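Local coordinates for ABC transporter substrate binding protein (Ribose) (PDB 5DKV) that binds alpha-D-tagatopyranose in the cleft between its two lobes and probably delivers sugar to a bacterial ABC transporter, at residues 29-34 and 86-91; 72-77 and 96-101; 90-95 and 112-117; 136-141 and 298-303. All blocks are in the same frame, centred on the assembly; numbering follows the deposited sequence.

Contact 1 of 4, residues 29-34 and 86-91; sequences RIALIP and DAILIA
Leu-89 sets CG beside its own backbone N (chi1 -50°), whereas Ile-30 holds its CG2 branch beside the carbonyl carbon, trans to the backbone N, and the two side chains cross obliquely with Ile-30 CG2 4.0 Å from Leu-89 CG. Leu-32 reaches the same leucine from its other flank: its CD1 methyl lies 3.9 Å from Leu-89 CB. Leu-89 is thus wedged between two residues of the neighbouring strand. The reverse face of the sheet belongs to Ala-31, Ile-33, Ile-88 and Ile-90. There Ile-33 and Ile-90 run side by side in the same direction, and Ile-33 CB meets Ile-90 CG1 at 3.9 Å. This is the parallel, hydrophobic core of the Rossmann-like alpha/beta lobe found in type I periplasmic binding proteins, with strand 29-33 between 59-62 and 87-90. Helix 40-56 packs on Leu-32, while helix 70-81 packs on Ala-31 and Ile-33 from the other face. Between the strands the backbone bonds alternate as a parallel ladder should: Ala-31 gives its N-H to Ala-87 O and takes one from Leu-89 N, and Ile-33 does the same with Leu-89 O and Ala-91 N. At the start of the ladder a side chain replaces a carbonyl. Asp-86 OD2 accepts the N-H of Arg-29 at 2.7 Å through its anti lone pair, in a nearly straight bond (174°), while Asp-86 N donates to Arg-29 O at 2.8 Å. The guanidinium of Arg-29 turns to the carbonyl oxygens of Lys-83 and Lys-84, just ahead of this aspartate.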
loop_
_atom_site.group_PDB
_atom_site.type_symbol
_atom_site.label_atom_id
_atom_site.label_comp_id
_atom_site.label_asym_id
_atom_site.label_seq_id
_atom_site.Cartn_x
_atom_site.Cartn_y
_atom_site.Cartn_z
ATOM N N ARG A 29 17.503 -18.110 3.792
ATOM C CA ARG A 29 16.060 -18.271 3.663
ATOM C C ARG A 29 15.377 -17.063 4.290
ATOM O O ARG A 29 15.443 -16.856 5.495
ATOM C CB ARG A 29 15.608 -19.572 4.319
ATOM C CG ARG A 29 16.146 -20.784 3.580
ATOM C CD ARG A 29 16.154 -22.029 4.440
ATOM N NE ARG A 29 14.807 -22.429 4.838
ATOM C CZ ARG A 29 14.314 -22.316 6.073
ATOM N NH1 ARG A 29 15.051 -21.803 7.052
ATOM N NH2 ARG A 29 13.074 -22.727 6.327
ATOM N N ILE A 30 14.760 -16.244 3.447
ATOM C CA ILE A 30 14.152 -14.990 3.880
ATOM C C ILE A 30 12.646 -15.083 3.698
ATOM O O ILE A 30 12.162 -15.369 2.602
ATOM C CB ILE A 30 14.722 -13.792 3.078
ATOM C CG1 ILE A 30 16.224 -13.664 3.313
ATOM C CG2 ILE A 30 13.985 -12.473 3.439
ATOM C CD1 ILE A 30 16.940 -12.737 2.323
ATOM N N ALA A 31 11.900 -14.881 4.778
ATOM C CA ALA A 31 10.450 -14.990 4.727
ATOM C C ALA A 31 9.811 -13.672 4.317
ATOM O O ALA A 31 10.330 -12.604 4.642
ATOM C CB ALA A 31 9.923 -15.409 6.051
ATOM N N LEU A 32 8.709 -13.762 3.585
ATOM C CA LEU A 32 7.908 -12.596 3.216
ATOM C C LEU A 32 6.463 -12.898 3.544
ATOM O O LEU A 32 5.894 -13.847 3.029
ATOM C CB LEU A 32 8.080 -12.236 1.735
ATOM C CG LEU A 32 7.165 -11.130 1.220
ATOM C CD1 LEU A 32 7.320 -9.801 1.995
ATOM C CD2 LEU A 32 7.449 -10.924 -0.289
ATOM N N ILE A 33 5.904 -12.088 4.442
ATOM C CA ILE A 33 4.538 -12.206 4.897
ATOM C C ILE A 33 3.762 -10.947 4.454
ATOM O O ILE A 33 3.940 -9.871 5.006
ATOM C CB ILE A 33 4.467 -12.372 6.434
ATOM C CG1 ILE A 33 5.241 -13.620 6.876
ATOM C CG2 ILE A 33 2.979 -12.464 6.865
ATOM C CD1 ILE A 33 5.376 -13.805 8.383
ATOM N N PRO A 34 2.919 -11.075 3.429
ATOM C CA PRO A 34 2.196 -9.898 2.912
ATOM C C PRO A 34 1.043 -9.521 3.832
ATOM O O PRO A 34 0.710 -10.268 4.759
ATOM C CB PRO A 34 1.672 -10.378 1.566
ATOM C CG PRO A 34 1.367 -11.823 1.843
ATOM C CD PRO A 34 2.508 -12.308 2.735
ATOM N N ASP A 86 15.963 -17.204 8.190
ATOM C CA ASP A 86 17.106 -16.370 8.580
ATOM C C ASP A 86 16.705 -14.916 8.857
ATOM O O ASP A 86 17.353 -14.213 9.657
ATOM C CB ASP A 86 18.188 -16.437 7.486
ATOM C CG ASP A 86 18.764 -17.840 7.336
ATOM O OD1 ASP A 86 19.267 -18.381 8.347
ATOM O OD2 ASP A 86 18.679 -18.418 6.230
ATOM N N ALA A 87 15.661 -14.463 8.166
ATOM C CA ALA A 87 15.084 -13.135 8.390
ATOM C C ALA A 87 13.623 -13.117 7.981
ATOM O O ALA A 87 13.186 -13.997 7.224
ATOM C CB ALA A 87 15.883 -12.075 7.615
ATOM N N ILE A 88 12.862 -12.145 8.510
ATOM C CA ILE A 88 11.446 -11.972 8.153
ATOM C C ILE A 88 11.196 -10.578 7.617
ATOM O O ILE A 88 11.566 -9.578 8.245
ATOM C CB ILE A 88 10.507 -12.203 9.372
ATOM C CG1 ILE A 88 10.607 -13.651 9.839
ATOM C CG2 ILE A 88 9.047 -11.822 9.040
ATOM C CD1 ILE A 88 10.063 -13.900 11.253
ATOM N N LEU A 89 10.598 -10.524 6.432
ATOM C CA LEU A 89 9.968 -9.327 5.910
ATOM C C LEU A 89 8.459 -9.459 6.135
ATOM O O LEU A 89 7.871 -10.481 5.775
ATOM C CB LEU A 89 10.245 -9.172 4.427
ATOM C CG LEU A 89 11.708 -9.286 3.968
ATOM C CD1 LEU A 89 11.814 -9.090 2.465
ATOM C CD2 LEU A 89 12.587 -8.275 4.629
ATOM N N ILE A 90 7.825 -8.457 6.732
ATOM C CA ILE A 90 6.396 -8.548 6.964
ATOM C C ILE A 90 5.709 -7.192 6.796
ATOM O O ILE A 90 6.249 -6.135 7.131
ATOM C CB ILE A 90 6.104 -9.118 8.376
ATOM C CG1 ILE A 90 4.599 -9.166 8.639
ATOM C CG2 ILE A 90 6.772 -8.264 9.408
ATOM C CD1 ILE A 90 4.232 -10.018 9.847
ATOM N N ALA A 91 4.505 -7.236 6.247
ATOM C CA ALA A 91 3.637 -6.086 6.231
ATOM C C ALA A 91 2.583 -6.261 7.348
ATOM O O ALA A 91 1.545 -6.922 7.137
ATOM C CB ALA A 91 2.965 -5.930 4.870
#

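Contact 2 of 4, residues 72-77 and 96-101; sequences TQVPVL and TQLVQP
Leu-98 presses the branched end of its side chain against the amide oxygen of Gln-73, with Leu-98 CG 3.6 Å from Gln-73 OE1 and the two chains crossing at about a right angle. That oxygen is not left to hydrocarbon alone, because it accepts a hydrogen bond from Thr-93 OG1. The NE2 of the same amide bonds to Pro-34 O and Ala-91 O, so bonds at both ends fix the rotation of the group that Leu-98 packs on. Gln-73 reaches these partners with an extended chain, its CG trans to the backbone N (chi1 -171°). The remaining contacts are purely apolar. Val-74 slides past Leu-98 in the opposite direction and brings CG2 to 4.1 Å from Leu-98 CD1; the same methyl lies 3.9 Å from Pro-101 CG. One turn further along the helix, Leu-77 CD2 meets Pro-101 CB at 3.9 Å, the two side chains again nearly perpendicular. Gln-73 and Leu-98 both touch Ile-90 of strand 87-90. Helix 70-81, strand 87-90 and helix 99-107 follow one another in the chain, and this meeting of neighbouring helices over a parallel sheet is typical of Rossmann-like alpha/beta folds.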
loop_
_atom_site.group_PDB
_atom_site.type_symbol
_atom_site.label_atom_id
_atom_site.label_comp_id
_atom_site.label_asym_id
_atom_site.label_seq_id
_atom_site.Cartn_x
_atom_site.Cartn_y
_atom_site.Cartn_z
ATOM N N THR A 72 -5.904 -13.361 11.491
ATOM C CA THR A 72 -5.438 -14.426 10.594
ATOM C C THR A 72 -3.951 -14.282 10.237
ATOM O O THR A 72 -3.284 -15.285 9.948
ATOM C CB THR A 72 -6.248 -14.472 9.293
ATOM O OG1 THR A 72 -6.226 -13.195 8.691
ATOM C CG2 THR A 72 -7.700 -14.866 9.568
ATOM N N GLN A 73 -3.400 -13.072 10.286
ATOM C CA GLN A 73 -1.978 -12.929 9.969
ATOM C C GLN A 73 -1.073 -13.530 11.060
ATOM O O GLN A 73 -0.027 -14.110 10.746
ATOM C CB GLN A 73 -1.611 -11.465 9.735
ATOM C CG GLN A 73 -0.183 -11.290 9.188
ATOM C CD GLN A 73 0.171 -9.835 9.005
ATOM O OE1 GLN A 73 -0.023 -9.025 9.902
ATOM N NE2 GLN A 73 0.637 -9.491 7.817
ATOM N N VAL A 74 -1.445 -13.416 12.332
ATOM C CA VAL A 74 -0.538 -13.876 13.377
ATOM C C VAL A 74 -0.296 -15.401 13.330
ATOM O O VAL A 74 0.853 -15.840 13.482
ATOM C CB VAL A 74 -1.029 -13.420 14.787
ATOM C CG1 VAL A 74 -0.282 -14.145 15.939
ATOM C CG2 VAL A 74 -0.843 -11.909 14.908
ATOM N N PRO A 75 -1.344 -16.221 13.084
ATOM C CA PRO A 75 -1.045 -17.650 12.921
ATOM C C PRO A 75 -0.106 -17.974 11.756
ATOM O O PRO A 75 0.674 -18.941 11.834
ATOM C CB PRO A 75 -2.418 -18.270 12.677
ATOM C CG PRO A 75 -3.375 -17.339 13.381
ATOM C CD PRO A 75 -2.784 -15.975 13.286
ATOM N N VAL A 76 -0.208 -17.210 10.679
ATOM C CA VAL A 76 0.728 -17.371 9.583
ATOM C C VAL A 76 2.135 -17.021 10.036
ATOM O O VAL A 76 3.091 -17.756 9.756
ATOM C CB VAL A 76 0.339 -16.503 8.394
ATOM C CG1 VAL A 76 1.413 -16.568 7.299
ATOM C CG2 VAL A 76 -1.008 -16.955 7.860
ATOM N N LEU A 77 2.265 -15.884 10.712
ATOM C CA LEU A 77 3.554 -15.478 11.253
ATOM C C LEU A 77 4.116 -16.576 12.150
ATOM O O LEU A 77 5.291 -16.926 12.041
ATOM C CB LEU A 77 3.433 -14.172 12.013
ATOM C CG LEU A 77 4.629 -13.758 12.868
ATOM C CD1 LEU A 77 5.886 -13.527 12.061
ATOM C CD2 LEU A 77 4.241 -12.537 13.659
ATOM N N THR A 96 -0.314 -2.151 16.531
ATOM C CA THR A 96 -0.159 -2.557 17.931
ATOM C C THR A 96 -0.260 -4.063 18.109
ATOM O O THR A 96 0.505 -4.648 18.880
ATOM C CB THR A 96 -1.212 -1.877 18.841
ATOM O OG1 THR A 96 -2.524 -2.212 18.384
ATOM C CG2 THR A 96 -1.055 -0.403 18.791
ATOM N N GLN A 97 -1.182 -4.705 17.394
ATOM C CA GLN A 97 -1.458 -6.108 17.666
ATOM C C GLN A 97 -0.371 -7.031 17.097
ATOM O O GLN A 97 -0.291 -8.184 17.481
ATOM C CB GLN A 97 -2.817 -6.518 17.103
ATOM C CG GLN A 97 -4.031 -5.871 17.785
ATOM C CD GLN A 97 -3.927 -5.841 19.298
ATOM O OE1 GLN A 97 -3.614 -6.849 19.934
ATOM N NE2 GLN A 97 -4.179 -4.677 19.885
ATOM N N LEU A 98 0.462 -6.521 16.202
ATOM C CA LEU A 98 1.583 -7.318 15.670
ATOM C C LEU A 98 2.863 -7.136 16.476
ATOM O O LEU A 98 3.844 -7.836 16.249
ATOM C CB LEU A 98 1.835 -6.965 14.196
ATOM C CG LEU A 98 1.133 -7.889 13.168
ATOM C CD1 LEU A 98 1.804 -9.273 13.103
ATOM C CD2 LEU A 98 -0.347 -8.004 13.450
ATOM N N VAL A 99 2.846 -6.238 17.454
ATOM C CA VAL A 99 4.064 -5.962 18.215
ATOM C C VAL A 99 4.519 -7.180 19.012
ATOM O O VAL A 99 5.650 -7.632 18.822
ATOM C CB VAL A 99 3.873 -4.761 19.153
ATOM C CG1 VAL A 99 5.095 -4.567 20.082
ATOM C CG2 VAL A 99 3.620 -3.533 18.323
ATOM N N GLN A 100 3.676 -7.714 19.898
ATOM C CA GLN A 100 4.133 -8.827 20.730
ATOM C C GLN A 100 4.402 -10.121 19.923
ATOM O O GLN A 100 5.377 -10.837 20.203
ATOM C CB GLN A 100 3.144 -9.105 21.869
ATOM C CG GLN A 100 3.183 -8.044 22.971
ATOM C CD GLN A 100 4.577 -7.855 23.570
ATOM O OE1 GLN A 100 5.309 -8.820 23.793
ATOM N NE2 GLN A 100 4.953 -6.606 23.812
ATOM N N PRO A 101 3.561 -10.429 18.920
ATOM C CA PRO A 101 3.864 -11.591 18.085
ATOM C C PRO A 101 5.205 -11.478 17.373
ATOM O O PRO A 101 5.925 -12.475 17.308
ATOM C CB PRO A 101 2.696 -11.609 17.092
ATOM C CG PRO A 101 1.576 -11.023 17.855
ATOM C CD PRO A 101 2.215 -9.904 18.636
#

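Contact 3 of 4, residues 90-95 and 112-117; sequences IAPTDT and MITVDT. With T6T (alpha-D-tagatopyranose), chain E.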
loop_
_atom_site.group_PDB
_atom_site.type_symbol
_atom_site.label_atom_id
_atom_site.label_comp_id
_atom_site.label_asym_id
_atom_site.label_seq_id
_atom_site.Cartn_x
_atom_site.Cartn_y
_atom_site.Cartn_z
ATOM N N ILE A 90 7.825 -8.457 6.732
ATOM C CA ILE A 90 6.396 -8.548 6.964
ATOM C C ILE A 90 5.709 -7.192 6.796
ATOM O O ILE A 90 6.249 -6.135 7.131
ATOM C CB ILE A 90 6.104 -9.118 8.376
ATOM C CG1 ILE A 90 4.599 -9.166 8.639
ATOM C CG2 ILE A 90 6.772 -8.264 9.408
ATOM C CD1 ILE A 90 4.232 -10.018 9.847
ATOM N N ALA A 91 4.505 -7.236 6.247
ATOM C CA ALA A 91 3.637 -6.086 6.231
ATOM C C ALA A 91 2.583 -6.261 7.348
ATOM O O ALA A 91 1.545 -6.922 7.137
ATOM C CB ALA A 91 2.965 -5.930 4.870
ATOM N N PRO A 92 2.865 -5.741 8.557
ATOM C CA PRO A 92 1.952 -5.982 9.690
ATOM C C PRO A 92 0.601 -5.373 9.437
ATOM O O PRO A 92 0.539 -4.259 8.938
ATOM C CB PRO A 92 2.645 -5.297 10.874
ATOM C CG PRO A 92 3.533 -4.225 10.224
ATOM C CD PRO A 92 3.996 -4.869 8.937
ATOM N N THR A 93 -0.456 -6.103 9.769
ATOM C CA THR A 93 -1.805 -5.632 9.535
ATOM C C THR A 93 -2.380 -4.820 10.682
ATOM O O THR A 93 -3.537 -4.431 10.636
ATOM C CB THR A 93 -2.758 -6.826 9.253
ATOM O OG1 THR A 93 -2.572 -7.836 10.254
ATOM C CG2 THR A 93 -2.485 -7.400 7.883
ATOM N N ASP A 94 -1.584 -4.568 11.714
ATOM C CA ASP A 94 -2.020 -3.722 12.813
ATOM C C ASP A 94 -0.780 -3.174 13.489
ATOM O O ASP A 94 0.163 -3.924 13.725
ATOM C CB ASP A 94 -2.868 -4.509 13.803
ATOM C CG ASP A 94 -3.564 -3.618 14.801
ATOM O OD1 ASP A 94 -4.757 -3.328 14.580
ATOM O OD2 ASP A 94 -2.919 -3.211 15.798
ATOM N N THR A 95 -0.782 -1.887 13.821
ATOM C CA THR A 95 0.415 -1.260 14.372
ATOM C C THR A 95 0.709 -1.680 15.814
ATOM O O THR A 95 1.850 -1.551 16.262
ATOM C CB THR A 95 0.323 0.283 14.308
ATOM O OG1 THR A 95 -0.704 0.767 15.193
ATOM C CG2 THR A 95 0.035 0.741 12.882
ATOM N N MET A 112 14.212 -8.741 11.498
ATOM C CA MET A 112 13.050 -8.425 10.679
ATOM C C MET A 112 13.032 -7.000 10.185
ATOM O O MET A 112 13.662 -6.094 10.747
ATOM C CB MET A 112 11.773 -8.693 11.450
ATOM C CG MET A 112 11.570 -7.716 12.575
ATOM S SD MET A 112 10.166 -8.214 13.543
ATOM C CE MET A 112 10.857 -9.648 14.361
ATOM N N ILE A 113 12.310 -6.846 9.083
ATOM C CA ILE A 113 12.076 -5.590 8.413
ATOM C C ILE A 113 10.580 -5.493 8.145
ATOM O O ILE A 113 9.976 -6.504 7.745
ATOM C CB ILE A 113 12.878 -5.534 7.090
ATOM C CG1 ILE A 113 14.365 -5.427 7.409
ATOM C CG2 ILE A 113 12.438 -4.377 6.189
ATOM C CD1 ILE A 113 15.287 -5.498 6.194
ATOM N N THR A 114 9.958 -4.334 8.360
ATOM C CA THR A 114 8.558 -4.213 7.950
ATOM C C THR A 114 8.520 -3.464 6.603
ATOM O O THR A 114 9.271 -2.517 6.330
ATOM C CB THR A 114 7.637 -3.554 9.023
ATOM O OG1 THR A 114 7.892 -2.151 9.141
ATOM C CG2 THR A 114 7.828 -4.213 10.369
ATOM N N VAL A 115 7.687 -3.998 5.733
ATOM C CA VAL A 115 7.496 -3.494 4.388
ATOM C C VAL A 115 6.058 -3.018 4.285
ATOM O O VAL A 115 5.148 -3.663 4.810
ATOM C CB VAL A 115 7.811 -4.578 3.306
ATOM C CG1 VAL A 115 9.320 -4.864 3.248
ATOM C CG2 VAL A 115 7.043 -5.897 3.548
ATOM N N ASP A 116 5.874 -1.872 3.622
ATOM C CA ASP A 116 4.565 -1.228 3.385
ATOM C C ASP A 116 4.007 -0.556 4.639
ATOM O O ASP A 116 3.893 0.678 4.699
ATOM C CB ASP A 116 3.557 -2.233 2.815
ATOM C CG ASP A 116 2.238 -1.591 2.465
ATOM O OD1 ASP A 116 2.248 -0.461 1.909
ATOM O OD2 ASP A 116 1.198 -2.245 2.728
ATOM N N THR A 117 3.696 -1.373 5.639
ATOM C CA THR A 117 3.137 -0.935 6.908
ATOM C C THR A 117 4.161 -1.075 8.034
ATOM O O THR A 117 5.204 -1.704 7.846
ATOM C CB THR A 117 1.917 -1.764 7.262
ATOM O OG1 THR A 117 2.291 -3.149 7.218
ATOM C CG2 THR A 117 0.795 -1.492 6.274
HETATM O O3 T6T E . -2.443 0.048 -0.944
HETATM C C3 T6T E . -1.789 -1.195 -0.730
HETATM C C4 T6T E . -1.001 -1.115 0.505
HETATM O O4 T6T E . 0.031 -0.072 0.353
HETATM C C5 T6T E . -1.867 -0.833 1.653
HETATM O O5 T6T E . -1.135 -0.869 2.890
HETATM C C6 T6T E . -2.948 -1.888 1.820
HETATM O O6 T6T E . -3.703 -2.000 0.577
HETATM C C2 T6T E . -2.846 -2.303 -0.554
HETATM O O2 T6T E . -2.157 -3.517 -0.368
HETATM C C1 T6T E . -3.817 -2.416 -1.660
HETATM O O1 T6T E . -3.201 -2.704 -2.875
#
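Pro-92 and Thr-117 meet where two neighbouring strands of a parallel alpha/beta sheet end in loops, the place where sheets of this kind commonly form their binding sites. With Ile-90 they bury more surface here than any other residue of the two segments. Ile-90 joins the strands through its backbone: its N-H bonds to Ile-113 O at 3.1 Å, and its own carbonyl oxygen receives Val-115 N at 2.9 Å. This second donor stands 44° above the carbonyl plane, and Thr-114 CA approaches the same oxygen. Beyond the bridge Pro-92 bends the chain away, and Thr-117 bonds to it. The hydroxyl of Thr-117, held between its backbone N and carbonyl carbon (chi1 54°), donates to Pro-92 O at 2.7 Å. The side chains slide past each other in opposite directions, leaving Thr-117 OG1 only 3.0 Å from Pro-92 CD. Leu-98 and Ile-119 also touch Pro-92, while Thr-117 touches Ser-173 and Thr-174 of helix 173-186. Between Val-115 and Thr-117 the chain turns through Asp-116, whose positive phi (75°) accompanies the change from strand to loop. Tyr-42 OH makes a weak hydrogen bond to Asp-116 OD2. The carboxylate grips alpha-D-tagatopyranose with both oxygens, accepting sugar O4 on Asp-116 OD1 and sugar O5 on Asp-116 OD2, each at 2.7 Å.

Contact 4 of 4, residues 136-141 and 298-303; sequences SYIASD and TKIGTG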
loop_
_atom_site.group_PDB
_atom_site.type_symbol
_atom_site.label_atom_id
_atom_site.label_comp_id
_atom_site.label_asym_id
_atom_site.label_seq_id
_atom_site.Cartn_x
_atom_site.Cartn_y
_atom_site.Cartn_z
ATOM N N SER A 136 14.350 -1.996 9.883
ATOM C CA SER A 136 14.032 -1.013 8.860
ATOM C C SER A 136 12.570 -1.029 8.510
ATOM O O SER A 136 11.904 -2.038 8.684
ATOM C CB SER A 136 14.867 -1.287 7.620
ATOM O OG SER A 136 14.753 -0.254 6.659
ATOM N N TYR A 137 12.096 0.107 7.994
ATOM C CA TYR A 137 10.756 0.282 7.476
ATOM C C TYR A 137 10.883 0.750 6.032
ATOM O O TYR A 137 11.444 1.826 5.781
ATOM C CB TYR A 137 9.985 1.324 8.307
ATOM C CG TYR A 137 8.620 1.668 7.757
ATOM C CD1 TYR A 137 7.807 0.706 7.200
ATOM C CD2 TYR A 137 8.159 2.972 7.785
ATOM C CE1 TYR A 137 6.544 1.031 6.693
ATOM C CE2 TYR A 137 6.918 3.297 7.284
ATOM C CZ TYR A 137 6.116 2.316 6.740
ATOM O OH TYR A 137 4.881 2.635 6.233
ATOM N N ILE A 138 10.413 -0.070 5.109
ATOM C CA ILE A 138 10.565 0.190 3.675
ATOM C C ILE A 138 9.170 0.294 3.076
ATOM O O ILE A 138 8.397 -0.685 3.113
ATOM C CB ILE A 138 11.360 -0.914 2.991
ATOM C CG1 ILE A 138 12.745 -1.017 3.604
ATOM C CG2 ILE A 138 11.476 -0.635 1.472
ATOM C CD1 ILE A 138 13.517 -2.235 3.159
ATOM N N ALA A 139 8.845 1.466 2.535
ATOM C CA ALA A 139 7.478 1.742 2.092
ATOM C C ALA A 139 7.403 3.003 1.271
ATOM O O ALA A 139 8.379 3.752 1.199
ATOM C CB ALA A 139 6.573 1.872 3.296
ATOM N N SER A 140 6.243 3.288 0.691
ATOM C CA SER A 140 6.037 4.608 0.081
ATOM C C SER A 140 6.010 5.707 1.138
ATOM O O SER A 140 5.802 5.434 2.312
ATOM C CB SER A 140 4.722 4.660 -0.691
ATOM O OG SER A 140 4.645 3.648 -1.668
ATOM N N ASP A 141 6.189 6.948 0.711
ATOM C CA ASP A 141 5.932 8.089 1.559
ATOM C C ASP A 141 4.416 8.295 1.521
ATOM O O ASP A 141 3.909 8.999 0.648
ATOM C CB ASP A 141 6.693 9.353 1.069
ATOM C CG ASP A 141 6.423 10.600 1.932
ATOM O OD1 ASP A 141 5.424 10.659 2.698
ATOM O OD2 ASP A 141 7.218 11.567 1.834
ATOM N N THR A 298 17.393 2.653 8.545
ATOM C CA THR A 298 16.186 2.305 9.291
ATOM C C THR A 298 14.942 2.679 8.517
ATOM O O THR A 298 13.827 2.281 8.889
ATOM C CB THR A 298 16.116 3.017 10.644
ATOM O OG1 THR A 298 16.117 4.411 10.417
ATOM C CG2 THR A 298 17.312 2.672 11.530
ATOM N N LYS A 299 15.127 3.458 7.455
ATOM C CA LYS A 299 14.034 3.800 6.532
ATOM C C LYS A 299 14.461 3.850 5.076
ATOM O O LYS A 299 15.493 4.415 4.751
ATOM C CB LYS A 299 13.445 5.157 6.884
ATOM C CG LYS A 299 12.714 5.181 8.193
ATOM C CD LYS A 299 12.114 6.567 8.445
ATOM C CE LYS A 299 11.469 6.661 9.826
ATOM N NZ LYS A 299 12.464 6.457 10.925
ATOM N N ILE A 300 13.660 3.254 4.199
ATOM C CA ILE A 300 13.815 3.486 2.768
ATOM C C ILE A 300 12.448 3.815 2.215
ATOM O O ILE A 300 11.502 3.023 2.374
ATOM C CB ILE A 300 14.401 2.265 2.020
ATOM C CG1 ILE A 300 15.683 1.800 2.683
ATOM C CG2 ILE A 300 14.649 2.626 0.547
ATOM C CD1 ILE A 300 16.306 0.560 2.040
ATOM N N GLY A 301 12.361 4.985 1.593
ATOM C CA GLY A 301 11.123 5.496 1.033
ATOM C C GLY A 301 11.114 5.277 -0.468
ATOM O O GLY A 301 12.022 5.707 -1.153
ATOM N N THR A 302 10.087 4.603 -0.974
ATOM C CA THR A 302 10.006 4.288 -2.399
ATOM C C THR A 302 8.995 5.245 -3.019
ATOM O O THR A 302 8.170 5.798 -2.312
ATOM C CB THR A 302 9.621 2.819 -2.628
ATOM O OG1 THR A 302 8.384 2.537 -1.962
ATOM C CG2 THR A 302 10.713 1.905 -2.048
ATOM N N GLY A 303 9.064 5.436 -4.327
ATOM C CA GLY A 303 8.337 6.517 -4.981
ATOM C C GLY A 303 6.992 6.176 -5.583
ATOM O O GLY A 303 6.480 5.079 -5.403
HETATM O O HOH W 1 6.265 3.071 -3.606
#
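Tyr-137 and Ala-139 carry the backbone bonding of this parallel pair of strands. Tyr-137 N donates to Thr-298 O at 2.9 Å and its carbonyl accepts Ile-300 N; Ala-139 N donates to Ile-300 O and its carbonyl takes Thr-302 N at 2.9 Å. CA-H...O contacts accompany the ladder, among them Lys-299 CA to Tyr-137 O. The pairing joins parts of the chain far apart in sequence, consistent with the interlobe crossovers of type I binding proteins, in which the chain returns to the first lobe after building the second.

The apolar part is a single pair. Ile-138 and Ile-300 both place CG1 beside the backbone N (chi1 -60° and -52°). With this shared torsion and paired positions on one face of the sheet, they lie side by side and point the same way, with Ile-138 CG1 4.0 Å from Ile-300 CB and their CD1 methyls 4.1 Å apart.

Water joins the polar ends. One molecule donates to Ser-140 OG at 2.6 Å and to Gly-303 O at 2.7 Å, and it is also hydrogen-bonded to Thr-302 OG1, 2.7 Å away. Ser-140 OG bonds in addition to Gln-274 OE1, whose amide nitrogen holds the sugar, which makes Ser-140 a second-shell residue of the pocket.

Other polar groups find partners outside the two segments: Lys-299 NZ forms a salt bridge with Asp-123, and Tyr-137 OH bonds to Asp-116 O while its ring meets Phe-118 edge-to-face. Asp-141 is the N-cap of helix 142-156, its OD1 receiving Leu-144 N.

Strand 137-140 lies between 112-115 and 299-307, and helix 276-291 packs on Ile-138, Ile-300 and Thr-302.

Contacts 1, 3 and 4 follow one sheet, and contact 2 lies on the helical layer over it. Contacts 1 and 3 share Ile-90 and Ala-91, their centres about 10 Å apart, and Ile-88 O meets Ile-113 N at 3.0 Å between them. Gln-73 ties contact 2 to both: its NE2 lies 2.8 Å from Ala-91 O. Contact 3 passes on to contact 4 through Asp-116, whose N is 2.8 Å from Ile-138 O. Asp-116 binds the sugar directly, whereas the side chains of Ser-140, Ala-91 and Gln-73 lie about 6, 7 and 10 Å from it. Contacts 2 and 4 do not touch, their nearest atoms about 12 Å apart.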